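Local coordinates for putative pachytene checkpoint protein 2 (PDB 4XGU) that binds and hydrolyses ATP as a hexameric AAA+ protein remodeler and probably plays a key role in chromosome recombination during meiosis, at residues N172-T178 / R312-N318; E253-L257 / S299-L305. One frame throughout, in Å; residues are numbered along the deposited sequence.

Interaction 1: residues N172-T178 / R312-N318; sequences NRLILLT and RADIVKN
D314 turns its carboxylate onto the backbone that leads into strand 174-178. OD1 of D314 accepts the backbone N of N172 at 2.7 Å, on the syn side and with the donor 18° out of the carboxylate plane. OD2 takes weak bonds from the next two backbone amides, R173 N and L174 N. A chi1 of -83° sets CG of D314 beside its own backbone N and lets the carboxylate reach back along the neighbouring segment, while D314 N itself donates to L174 O at 2.9 Å. N172 adds a weak bond from ND2 to A313 O.

Beyond this corner the two strands run parallel, and L176 is bonded through both its backbone groups: its N donates to I315 O (3.1 Å, N-H...O angle 171°) and its O accepts K317 N (2.9 Å). T178 N continues the ladder to K317 O. Side chains alternate between the two faces. L176 and V316 lie side by side, CD2 of the leucine 3.8 Å from CG2 of the valine, and on the other face CD2 of L177 meets K317 CB at 3.6 Å. L174 drapes its CD2 over A313, 3.8 Å from CB.

In the second shell, helix 145-161 covers the face carrying I175, I315 and K317, where K317 NZ forms a salt bridge with E148. R173 sends its guanidinium to R288 O, and R312 NE pairs with D285. Strand 293-299 bonds to the other edge of 174-178.

The edge strand is thus attached to the P-loop strand by directional backbone bonds and aliphatic packing, and the negative charge of D314 is probably stabilised by the backbone amides gathered round it, the bond from N172 N being the one of good geometry.

Interaction 2: residues E253-L257 / S299-L305; sequences EVESL and SNLESTL
E253 and S299 bring the two backbones closest, their CA atoms 5.2 Å apart, beside a backbone bond between V254 and T298. E253 has positive phi (48°), which turns the backbone out of strand 245-251 into the weakly bonded helical turn 254-257; its O accepts S256 N there. Opposite, S299 ends strand 293-299 and the chain curls away as an irregular loop.

The side chain of E253 is bent at chi2 and brings its carboxylate to N300. ND2 of N300 donates to OE2 of E253 at 3.2 Å, lying on the anti side of the carboxylate, and the acceptor is almost exactly in the amide plane although the two flat groups stand 73° apart. The other amide atom, OD1, takes a hydrogen bond from K185 NZ, which fixes which way the amide is turned, and N300 also touches the bound ADP.

E255 instead stretches out beyond CG across the mouth of the loop. Its OE1 comes within 2.5 Å of S299 OG, and OE2 lies 3.2 Å from L301 CD2, the leucine crossing the glutamate at about a right angle. OE2 also sits 2.8 Å from T304 O, two acceptors whose closeness may favour a protonated carboxyl. An alanine in place of E255 would probably leave S299 OG without its close carboxylate neighbour and open a gap beside L301.

In sequence and position E253 matches the Walker B glutamate of AAA+ ATPases, and N300, at the end of the adjacent strand, the sensor 1 residue, linked here both to that acid and to the P-loop lysine.

Both contacts belong to the AAA+ ATPase core, and interaction 2 is nested in the chain between the two segments of interaction 1. Interaction 1 is mostly buried and joins neighbouring strands by regular backbone bonds and aliphatic side chains; interaction 2 lies nearer the surface, joins a helical turn and a loop that follow neighbouring strands of the sheet and relies on polar side chains, of which N300 touches the nucleotide. They meet directly: S299 N lies 2.9 Å from L177 O, a probable hydrogen bond between adjacent strands, and L305 packs on L176 and T178. Strand 174-178 thus connects them, its edge-strand neighbour on one side and the strand leading to N300 on the other.

Interaction 1: residues N172-T178 / R312-N318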
# COMPACT_ATOMS: atom_id res chain seq x y z
N ASN B 172 -0.76 20.90 -28.84
CA ASN B 172 0.05 20.23 -27.83
C ASN B 172 1.45 19.85 -28.31
O ASN B 172 2.36 19.68 -27.50
CB ASN B 172 -0.66 18.97 -27.33
CG ASN B 172 -1.75 19.27 -26.33
OD1 ASN B 172 -1.66 20.24 -25.58
ND2 ASN B 172 -2.78 18.43 -26.30
N ARG B 173 1.61 19.72 -29.63
CA ARG B 173 2.87 19.30 -30.25
C ARG B 173 3.28 17.89 -29.84
O ARG B 173 4.44 17.51 -29.99
CB ARG B 173 4.00 20.28 -29.91
CG ARG B 173 4.59 20.98 -31.11
CD ARG B 173 4.02 22.37 -31.29
NE ARG B 173 4.47 23.29 -30.25
CZ ARG B 173 4.12 24.57 -30.18
NH1 ARG B 173 3.32 25.08 -31.10
NH2 ARG B 173 4.57 25.33 -29.19
N LEU B 174 2.33 17.12 -29.33
CA LEU B 174 2.58 15.73 -28.97
C LEU B 174 1.64 14.82 -29.76
O LEU B 174 0.49 15.17 -30.00
CB LEU B 174 2.39 15.51 -27.46
CG LEU B 174 2.83 14.17 -26.84
CD1 LEU B 174 3.24 14.36 -25.39
CD2 LEU B 174 1.74 13.12 -26.93
N ILE B 175 2.14 13.66 -30.17
CA ILE B 175 1.30 12.68 -30.86
C ILE B 175 1.54 11.29 -30.28
O ILE B 175 2.67 10.92 -29.96
CB ILE B 175 1.58 12.68 -32.38
CG1 ILE B 175 0.89 11.49 -33.05
CG2 ILE B 175 3.07 12.65 -32.65
CD1 ILE B 175 1.33 11.26 -34.47
N LEU B 176 0.46 10.52 -30.13
CA LEU B 176 0.51 9.21 -29.51
C LEU B 176 -0.04 8.11 -30.42
O LEU B 176 -1.18 8.18 -30.88
CB LEU B 176 -0.25 9.23 -28.19
CG LEU B 176 -0.38 7.92 -27.41
CD1 LEU B 176 0.95 7.52 -26.82
CD2 LEU B 176 -1.43 8.08 -26.32
N LEU B 177 0.78 7.09 -30.67
CA LEU B 177 0.35 5.91 -31.42
C LEU B 177 0.28 4.71 -30.49
O LEU B 177 1.23 4.44 -29.74
CB LEU B 177 1.31 5.62 -32.57
CG LEU B 177 1.49 6.71 -33.63
CD1 LEU B 177 2.58 6.31 -34.61
CD2 LEU B 177 0.18 6.97 -34.35
N THR B 178 -0.83 3.99 -30.51
CA THR B 178 -0.97 2.81 -29.65
C THR B 178 -1.45 1.59 -30.43
O THR B 178 -2.02 1.72 -31.52
CB THR B 178 -1.94 3.06 -28.48
OG1 THR B 178 -3.26 3.27 -28.99
CG2 THR B 178 -1.50 4.27 -27.67
N ARG B 312 -2.43 14.87 -22.82
CA ARG B 312 -1.36 15.71 -23.36
C ARG B 312 -1.23 15.58 -24.87
O ARG B 312 -0.52 16.36 -25.51
CB ARG B 312 -0.02 15.37 -22.70
CG ARG B 312 0.33 16.27 -21.53
CD ARG B 312 1.70 15.96 -20.95
NE ARG B 312 2.03 16.87 -19.86
CZ ARG B 312 1.61 16.71 -18.61
NH1 ARG B 312 0.83 15.68 -18.30
NH2 ARG B 312 1.95 17.59 -17.67
N ALA B 313 -1.91 14.60 -25.44
CA ALA B 313 -1.76 14.31 -26.86
C ALA B 313 -2.67 15.18 -27.72
O ALA B 313 -3.82 15.44 -27.37
CB ALA B 313 -2.04 12.83 -27.13
N ASP B 314 -2.14 15.63 -28.86
CA ASP B 314 -2.94 16.29 -29.88
C ASP B 314 -3.89 15.29 -30.51
O ASP B 314 -5.08 15.56 -30.69
CB ASP B 314 -2.06 16.92 -30.96
CG ASP B 314 -1.53 18.28 -30.57
OD1 ASP B 314 -2.32 19.11 -30.07
OD2 ASP B 314 -0.32 18.51 -30.76
N ILE B 315 -3.34 14.13 -30.84
CA ILE B 315 -4.11 13.07 -31.47
C ILE B 315 -3.62 11.69 -31.01
O ILE B 315 -2.42 11.46 -30.89
CB ILE B 315 -4.02 13.16 -33.01
CG1 ILE B 315 -4.79 12.02 -33.67
CG2 ILE B 315 -2.57 13.18 -33.47
CD1 ILE B 315 -4.75 12.05 -35.18
N VAL B 316 -4.56 10.80 -30.73
CA VAL B 316 -4.24 9.43 -30.36
C VAL B 316 -4.75 8.48 -31.42
O VAL B 316 -5.96 8.37 -31.64
CB VAL B 316 -4.84 9.05 -29.00
CG1 VAL B 316 -4.53 7.60 -28.68
CG2 VAL B 316 -4.31 9.97 -27.91
N LYS B 317 -3.83 7.79 -32.09
CA LYS B 317 -4.20 6.85 -33.15
C LYS B 317 -3.94 5.40 -32.75
O LYS B 317 -2.85 5.06 -32.30
CB LYS B 317 -3.43 7.17 -34.43
CG LYS B 317 -4.17 8.08 -35.39
CD LYS B 317 -5.44 7.42 -35.89
CE LYS B 317 -6.22 8.34 -36.80
NZ LYS B 317 -7.46 7.69 -37.33
N ASN B 318 -4.96 4.57 -32.91
CA ASN B 318 -4.83 3.14 -32.65
C ASN B 318 -4.46 2.38 -33.91
O ASN B 318 -5.17 2.44 -34.91
CB ASN B 318 -6.13 2.58 -32.06
CG ASN B 318 -6.19 2.71 -30.55
OD1 ASN B 318 -7.15 3.24 -29.99
ND2 ASN B 318 -5.15 2.22 -29.88

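Interaction 2: residues E253-L257 / S299-L305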
# COMPACT_ATOMS: atom_id res chain seq x y z
N GLU B 253 7.94 2.25 -26.15
CA GLU B 253 7.47 1.50 -24.98
C GLU B 253 7.16 2.42 -23.80
O GLU B 253 7.67 2.22 -22.70
CB GLU B 253 8.51 0.46 -24.55
CG GLU B 253 8.54 -0.78 -25.42
CD GLU B 253 8.50 -2.06 -24.59
OE1 GLU B 253 8.88 -2.01 -23.40
OE2 GLU B 253 8.08 -3.11 -25.13
N VAL B 254 6.33 3.43 -24.05
CA VAL B 254 6.07 4.49 -23.08
C VAL B 254 5.61 3.96 -21.73
O VAL B 254 6.01 4.47 -20.68
CB VAL B 254 5.01 5.48 -23.61
CG1 VAL B 254 4.74 6.56 -22.59
CG2 VAL B 254 5.48 6.10 -24.91
N GLU B 255 4.79 2.91 -21.74
CA GLU B 255 4.24 2.39 -20.50
C GLU B 255 5.23 1.52 -19.75
O GLU B 255 5.00 1.17 -18.58
CB GLU B 255 2.96 1.62 -20.79
CG GLU B 255 1.88 2.49 -21.43
CD GLU B 255 0.53 1.82 -21.44
OE1 GLU B 255 -0.04 1.64 -22.54
OE2 GLU B 255 0.02 1.48 -20.35
N SER B 256 6.34 1.16 -20.40
CA SER B 256 7.43 0.50 -19.69
C SER B 256 8.10 1.53 -18.80
O SER B 256 8.64 1.19 -17.74
CB SER B 256 8.43 -0.12 -20.67
OG SER B 256 9.18 0.88 -21.33
N LEU B 257 8.07 2.78 -19.23
CA LEU B 257 8.50 3.90 -18.41
C LEU B 257 7.45 4.22 -17.35
O LEU B 257 7.70 4.09 -16.15
CB LEU B 257 8.76 5.14 -19.28
CG LEU B 257 9.82 5.02 -20.37
CD1 LEU B 257 9.73 6.19 -21.34
CD2 LEU B 257 11.21 4.94 -19.77
N SER B 299 2.94 3.29 -27.75
CA SER B 299 2.65 2.41 -26.62
C SER B 299 2.28 1.01 -27.11
O SER B 299 1.26 0.82 -27.77
CB SER B 299 1.52 2.99 -25.77
OG SER B 299 1.28 2.19 -24.63
N ASN B 300 3.11 0.03 -26.77
CA ASN B 300 2.90 -1.34 -27.23
C ASN B 300 1.74 -2.03 -26.53
O ASN B 300 1.24 -3.06 -26.99
CB ASN B 300 4.18 -2.16 -27.05
CG ASN B 300 5.26 -1.80 -28.06
OD1 ASN B 300 4.96 -1.37 -29.18
ND2 ASN B 300 6.52 -1.96 -27.67
N LEU B 301 1.31 -1.47 -25.40
CA LEU B 301 0.17 -2.01 -24.67
C LEU B 301 -1.12 -1.36 -25.14
O LEU B 301 -1.15 -0.16 -25.44
CB LEU B 301 0.35 -1.80 -23.16
CG LEU B 301 -0.81 -2.21 -22.24
CD1 LEU B 301 -0.96 -3.73 -22.22
CD2 LEU B 301 -0.61 -1.66 -20.84
N GLU B 302 -2.19 -2.14 -25.20
CA GLU B 302 -3.49 -1.62 -25.60
C GLU B 302 -4.47 -1.66 -24.43
O GLU B 302 -4.42 -2.56 -23.59
CB GLU B 302 -4.04 -2.42 -26.79
CG GLU B 302 -5.13 -1.71 -27.57
CD GLU B 302 -5.57 -2.50 -28.79
OE1 GLU B 302 -6.05 -1.88 -29.76
OE2 GLU B 302 -5.44 -3.74 -28.77
N SER B 303 -5.34 -0.65 -24.37
CA SER B 303 -6.47 -0.58 -23.43
C SER B 303 -6.12 -0.34 -21.96
O SER B 303 -6.96 -0.54 -21.09
CB SER B 303 -7.31 -1.86 -23.53
OG SER B 303 -8.29 -1.90 -22.51
N THR B 304 -4.90 0.10 -21.68
CA THR B 304 -4.55 0.54 -20.33
C THR B 304 -3.67 1.78 -20.42
O THR B 304 -2.68 1.93 -19.70
CB THR B 304 -3.83 -0.57 -19.53
OG1 THR B 304 -4.40 -1.84 -19.84
CG2 THR B 304 -3.97 -0.32 -18.02
N LEU B 305 -4.05 2.67 -21.33
CA LEU B 305 -3.31 3.89 -21.60
C LEU B 305 -3.26 4.82 -20.40
O LEU B 305 -4.27 5.01 -19.71
CB LEU B 305 -3.92 4.62 -22.80
CG LEU B 305 -2.99 4.92 -23.97
CD1 LEU B 305 -3.79 5.53 -25.11
CD2 LEU B 305 -1.87 5.84 -23.53